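Local coordinates for protein sugar ABC transporter (PDB 4RXT) that probably serves as the solute-binding component of a sugar ABC transporter and binds alpha-L-arabinopyranose between its two lobes, at residues 10-15 against 43-48; 65-70 against 90-95. All blocks are in the same frame, centred on the assembly; numbering follows the deposited sequence. Where two conformers were deposited one is given.

Contact 1 (10-15 against 43-48); sequences IVKDTT and QAETDV. With ARA (alpha-L-arabinopyranose), chain B.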
# COMPACT_ATOMS: atom_id res chain seq x y z
N ILE A 10 -4.41 2.71 14.21
CA ILE A 10 -3.38 1.69 14.29
C ILE A 10 -2.93 1.39 12.88
O ILE A 10 -3.68 0.85 12.07
CB ILE A 10 -3.90 0.38 14.95
CG1 ILE A 10 -4.48 0.69 16.34
CG2 ILE A 10 -2.79 -0.67 15.03
CD1 ILE A 10 -5.25 -0.46 16.95
N VAL A 11 -1.70 1.77 12.58
CA VAL A 11 -1.12 1.56 11.27
C VAL A 11 -0.24 0.32 11.26
O VAL A 11 0.03 -0.25 12.32
CB VAL A 11 -0.34 2.78 10.78
CG1 VAL A 11 -1.29 3.98 10.64
CG2 VAL A 11 0.83 3.09 11.71
N LYS A 12 0.16 -0.13 10.07
CA LYS A 12 1.01 -1.35 9.99
C LYS A 12 2.44 -1.11 10.50
O LYS A 12 3.08 -2.03 10.97
CB LYS A 12 1.11 -1.88 8.55
CG LYS A 12 -0.20 -2.26 7.90
CD LYS A 12 0.04 -3.00 6.60
CE LYS A 12 -1.23 -3.35 5.87
NZ LYS A 12 -0.91 -4.23 4.70
N ASP A 13 2.99 0.10 10.27
CA ASP A 13 4.41 0.35 10.56
C ASP A 13 4.63 1.85 10.65
O ASP A 13 4.58 2.56 9.65
CB ASP A 13 5.29 -0.27 9.46
CG ASP A 13 6.82 -0.03 9.68
OD1 ASP A 13 7.22 0.74 10.59
OD2 ASP A 13 7.64 -0.57 8.91
N THR A 14 4.88 2.33 11.86
CA THR A 14 5.04 3.77 12.10
C THR A 14 6.30 4.40 11.51
O THR A 14 6.38 5.61 11.44
CB THR A 14 5.03 4.08 13.62
OG1 THR A 14 6.13 3.38 14.25
CG2 THR A 14 3.69 3.68 14.26
N THR A 15 7.26 3.57 11.09
CA THR A 15 8.52 4.03 10.49
C THR A 15 8.47 4.23 8.98
O THR A 15 9.42 4.71 8.38
CB THR A 15 9.68 3.05 10.80
OG1 THR A 15 9.52 1.83 10.05
CG2 THR A 15 9.73 2.71 12.30
N GLN A 43 6.52 -1.37 14.54
CA GLN A 43 7.62 -0.71 13.77
C GLN A 43 8.05 -1.63 12.62
O GLN A 43 9.13 -1.49 12.05
CB GLN A 43 8.79 -0.39 14.68
CG GLN A 43 8.59 0.85 15.55
CD GLN A 43 7.45 0.68 16.54
OE1 GLN A 43 6.45 1.43 16.51
NE2 GLN A 43 7.59 -0.30 17.44
N ALA A 44 7.17 -2.57 12.26
CA ALA A 44 7.39 -3.41 11.10
C ALA A 44 6.05 -3.96 10.67
O ALA A 44 5.28 -4.40 11.51
CB ALA A 44 8.34 -4.55 11.40
N GLU A 45 5.81 -4.00 9.36
CA GLU A 45 4.57 -4.62 8.81
C GLU A 45 4.51 -6.13 9.12
O GLU A 45 3.43 -6.76 9.20
CB GLU A 45 4.44 -4.42 7.29
CG GLU A 45 4.33 -2.97 6.87
CD GLU A 45 3.66 -2.73 5.53
OE1 GLU A 45 3.39 -3.69 4.77
OE2 GLU A 45 3.45 -1.54 5.25
N THR A 46 5.68 -6.73 9.30
CA THR A 46 5.79 -8.16 9.55
C THR A 46 5.54 -8.52 11.01
O THR A 46 5.44 -9.70 11.35
CB THR A 46 7.21 -8.65 9.18
OG1 THR A 46 8.19 -7.84 9.85
CG2 THR A 46 7.41 -8.55 7.69
N ASP A 47 5.45 -7.50 11.88
CA ASP A 47 5.16 -7.73 13.30
C ASP A 47 3.65 -7.80 13.47
O ASP A 47 2.99 -6.89 13.94
CB ASP A 47 5.82 -6.66 14.18
CG ASP A 47 5.80 -7.01 15.64
OD1 ASP A 47 5.29 -8.10 16.01
OD2 ASP A 47 6.28 -6.17 16.44
N VAL A 48 3.12 -8.98 13.15
CA VAL A 48 1.68 -9.14 13.20
C VAL A 48 1.21 -9.24 14.65
O VAL A 48 0.21 -8.65 15.03
CB VAL A 48 1.30 -10.39 12.41
CG1 VAL A 48 -0.20 -10.62 12.45
CG2 VAL A 48 1.75 -10.28 10.97
C1 ARA B . 1.38 0.54 0.85
C2 ARA B . 0.26 -0.50 1.04
C3 ARA B . 0.29 -1.02 2.47
C4 ARA B . 1.70 -1.51 2.86
C5 ARA B . 2.72 -1.05 1.90
O1 ARA B . 1.42 0.34 -0.56
O2 ARA B . -1.04 0.09 0.81
O3 ARA B . -0.73 -2.01 2.62
O4 ARA B . 1.85 -2.92 2.73
O5 ARA B . 2.62 0.33 1.51
O HOH W 1 2.27 -4.52 12.45
O HOH W 2 1.39 -5.63 4.99
O HOH W 3 10.08 -1.55 9.26
O HOH W 4 11.75 0.21 11.25

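Contact 2 (65-70 against 90-95); sequences AIVISP and IGIDSG. With ARA (alpha-L-arabinopyranose), chain B.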
# COMPACT_ATOMS: atom_id res chain seq x y z
N ALA A 65 -14.08 4.54 19.15
CA ALA A 65 -13.95 3.78 17.93
C ALA A 65 -12.45 3.56 17.68
O ALA A 65 -11.62 4.20 18.34
CB ALA A 65 -14.60 4.51 16.77
N ILE A 66 -12.13 2.68 16.75
CA ILE A 66 -10.76 2.43 16.33
C ILE A 66 -10.69 2.37 14.81
O ILE A 66 -11.56 1.76 14.16
CB ILE A 66 -10.20 1.09 16.93
CG1 ILE A 66 -10.02 1.20 18.45
CG2 ILE A 66 -8.89 0.67 16.25
CD1 ILE A 66 -9.93 -0.14 19.16
N VAL A 67 -9.65 3.01 14.27
CA VAL A 67 -9.30 2.88 12.86
C VAL A 67 -8.07 2.01 12.78
O VAL A 67 -7.10 2.22 13.49
CB VAL A 67 -9.00 4.24 12.18
CG1 VAL A 67 -8.57 4.06 10.72
CG2 VAL A 67 -10.22 5.15 12.28
N ILE A 68 -8.10 1.00 11.92
CA ILE A 68 -6.97 0.10 11.76
C ILE A 68 -6.70 -0.27 10.30
O ILE A 68 -7.64 -0.45 9.52
CB ILE A 68 -7.14 -1.19 12.61
CG1 ILE A 68 -5.94 -2.12 12.55
CG2 ILE A 68 -8.43 -1.96 12.26
CD1 ILE A 68 -5.87 -3.15 13.65
N SER A 69 -5.41 -0.38 9.98
CA SER A 69 -4.93 -0.99 8.72
C SER A 69 -4.42 -2.39 9.06
O SER A 69 -3.28 -2.53 9.42
CB SER A 69 -3.82 -0.15 8.06
OG SER A 69 -2.71 -0.09 8.92
N PRO A 70 -5.27 -3.42 8.91
CA PRO A 70 -4.84 -4.75 9.30
C PRO A 70 -3.61 -5.21 8.54
O PRO A 70 -3.59 -5.23 7.32
CB PRO A 70 -6.04 -5.64 8.97
CG PRO A 70 -7.21 -4.72 8.90
CD PRO A 70 -6.67 -3.38 8.46
N ILE A 90 -13.23 0.65 12.19
CA ILE A 90 -13.21 1.16 10.84
C ILE A 90 -11.89 0.69 10.23
O ILE A 90 -10.80 0.91 10.80
CB ILE A 90 -13.34 2.71 10.82
CG1 ILE A 90 -14.80 3.16 11.10
CG2 ILE A 90 -12.83 3.28 9.51
CD1 ILE A 90 -15.36 2.75 12.46
N GLY A 91 -11.97 0.03 9.07
CA GLY A 91 -10.76 -0.45 8.38
C GLY A 91 -10.27 0.48 7.29
O GLY A 91 -11.05 1.19 6.65
N ILE A 92 -8.95 0.47 7.12
CA ILE A 92 -8.33 1.17 5.99
C ILE A 92 -7.28 0.28 5.31
O ILE A 92 -6.69 -0.63 5.92
CB ILE A 92 -7.73 2.55 6.38
CG1 ILE A 92 -6.62 2.41 7.41
CG2 ILE A 92 -8.83 3.48 6.87
CD1 ILE A 92 -5.79 3.68 7.55
N ASP A 93 -7.06 0.56 4.02
CA ASP A 93 -5.87 0.11 3.26
C ASP A 93 -5.79 -1.35 2.83
O ASP A 93 -5.36 -1.61 1.72
CB ASP A 93 -4.57 0.57 3.96
CG ASP A 93 -3.32 0.17 3.18
OD1 ASP A 93 -2.96 0.92 2.25
OD2 ASP A 93 -2.75 -0.90 3.49
N SER A 94 -6.14 -2.29 3.72
CA SER A 94 -5.73 -3.68 3.55
C SER A 94 -6.72 -4.52 4.33
O SER A 94 -6.99 -4.25 5.48
CB SER A 94 -4.30 -3.87 4.08
OG SER A 94 -3.74 -5.13 3.76
N GLY A 95 -7.28 -5.54 3.69
CA GLY A 95 -8.40 -6.28 4.29
C GLY A 95 -8.02 -7.25 5.38
O GLY A 95 -6.85 -7.58 5.58
C1 ARA B . 1.38 0.54 0.85
C2 ARA B . 0.26 -0.50 1.04
C3 ARA B . 0.29 -1.02 2.47
C4 ARA B . 1.70 -1.51 2.86
C5 ARA B . 2.72 -1.05 1.90
O1 ARA B . 1.42 0.34 -0.56
O2 ARA B . -1.04 0.09 0.81
O3 ARA B . -0.73 -2.01 2.62
O4 ARA B . 1.85 -2.92 2.73
O5 ARA B . 2.62 0.33 1.51
O HOH W 5 -4.25 -7.22 5.46

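Contact 1 (10-15 against 43-48)
Asp13 OD1, which faces the backbone of Gln43 and Ala44, accepts two bonds from Thr15. The hydroxyl of Thr15 reaches it on the syn side at 2.6 Å from OG1, while Thr15 N arrives from above the carboxylate plane, on the same face, and completes an Asx turn. CG of Asp13 stands anti to the backbone N (chi1 179°), which brings the carboxylate beside the Gln43 peptide: OD1 lies 3.2 Å from Gln43 C. Two waters bridge the loops, one donating to Asp13 OD2 and Gln43 O and another to Thr15 OG1 and Gln43 O. These are the loops that follow strands 9-11 and 39-41, neighbours in the parallel sheet of a periplasmic binding protein lobe, and Lys12 and Glu45 extend from them to the sugar. The extended chain of Lys12 runs obliquely across that of Glu45, with CD against CD at 3.8 Å. Lys12 NZ donates to ARA O3 at 3.0 Å, whereas Glu45 OE1 accepts from ARA O4 at 2.7 Å. Although opposite in charge, NZ of Lys12 and OE1 of Glu45 remain 4.3 Å apart, joined through a water that accepts from NZ and also lies 2.8 Å from OE1. Trp19 NE1, from helix 17-33, bonds the other oxygen of Glu45, OE2, and so helps to position the carboxylate, whose OE2 lies 3.0 Å from ARA C4.

Contact 2 (65-70 against 90-95)
Val67 and Ile90 pair as parallel neighbours in a beta-alpha-beta unit, strand 66-68, helix 77-84 and strand 89-92, within the parallel sheet of this periplasmic binding protein lobe. Ile68 bonds through N to Ile90 O and through O to Ile92 N, and Ile90 N meets Ile66 O at 2.8 Å in an almost straight bond. With CG1 anti to its backbone N (chi1 178°), Val67 turns that methyl onto Ile92, meeting CG2 at 3.9 Å; the two side chains cross at about a right angle. Ile92 holds CG1 between its own N and carbonyl carbon (chi1 62°), and this branch packs 3.8 Å from Ser69 CB. Beyond the strands, the Pro70 ring lies against the backbone of the other loop, its CD 3.1 Å from Ser94 O, an oxygen buried without a hydrogen-bond partner in the model. Asp93 directs its carboxylate to the sugar in a two-pronged grip: OD1 accepts from ARA O2 and OD2 from ARA O3, and OD1 is also bonded to Tyr18 OH. Ser94 OG, whose main protein partner is Ser146 N, donates to a water at 2.7 Å; that water donates in turn to Pro70 O and to Gly95 O, the latter at 2.6 Å.

How the contacts relate
From the N terminus, strand 9-11 leads into helix 17-33 and strand 39-41, after which contact 1 closes the first loop of the chain. Helix 48-60 then returns to strand 66-68, and contact 2 closes a second loop around helix 77-84. The two loops thus follow in series, neither nesting nor crossing. Strands 9-11 and 66-68 lie side by side in one sheet, where Ile10 N probably bonds Val67 O at 2.8 Å and Ile10 O probably accepts from Ser69 N. The example illustrates a general principle: successive crossovers bring separate loops to the C-terminal ends of the strands of one sheet, where both contacts reach the same sugar.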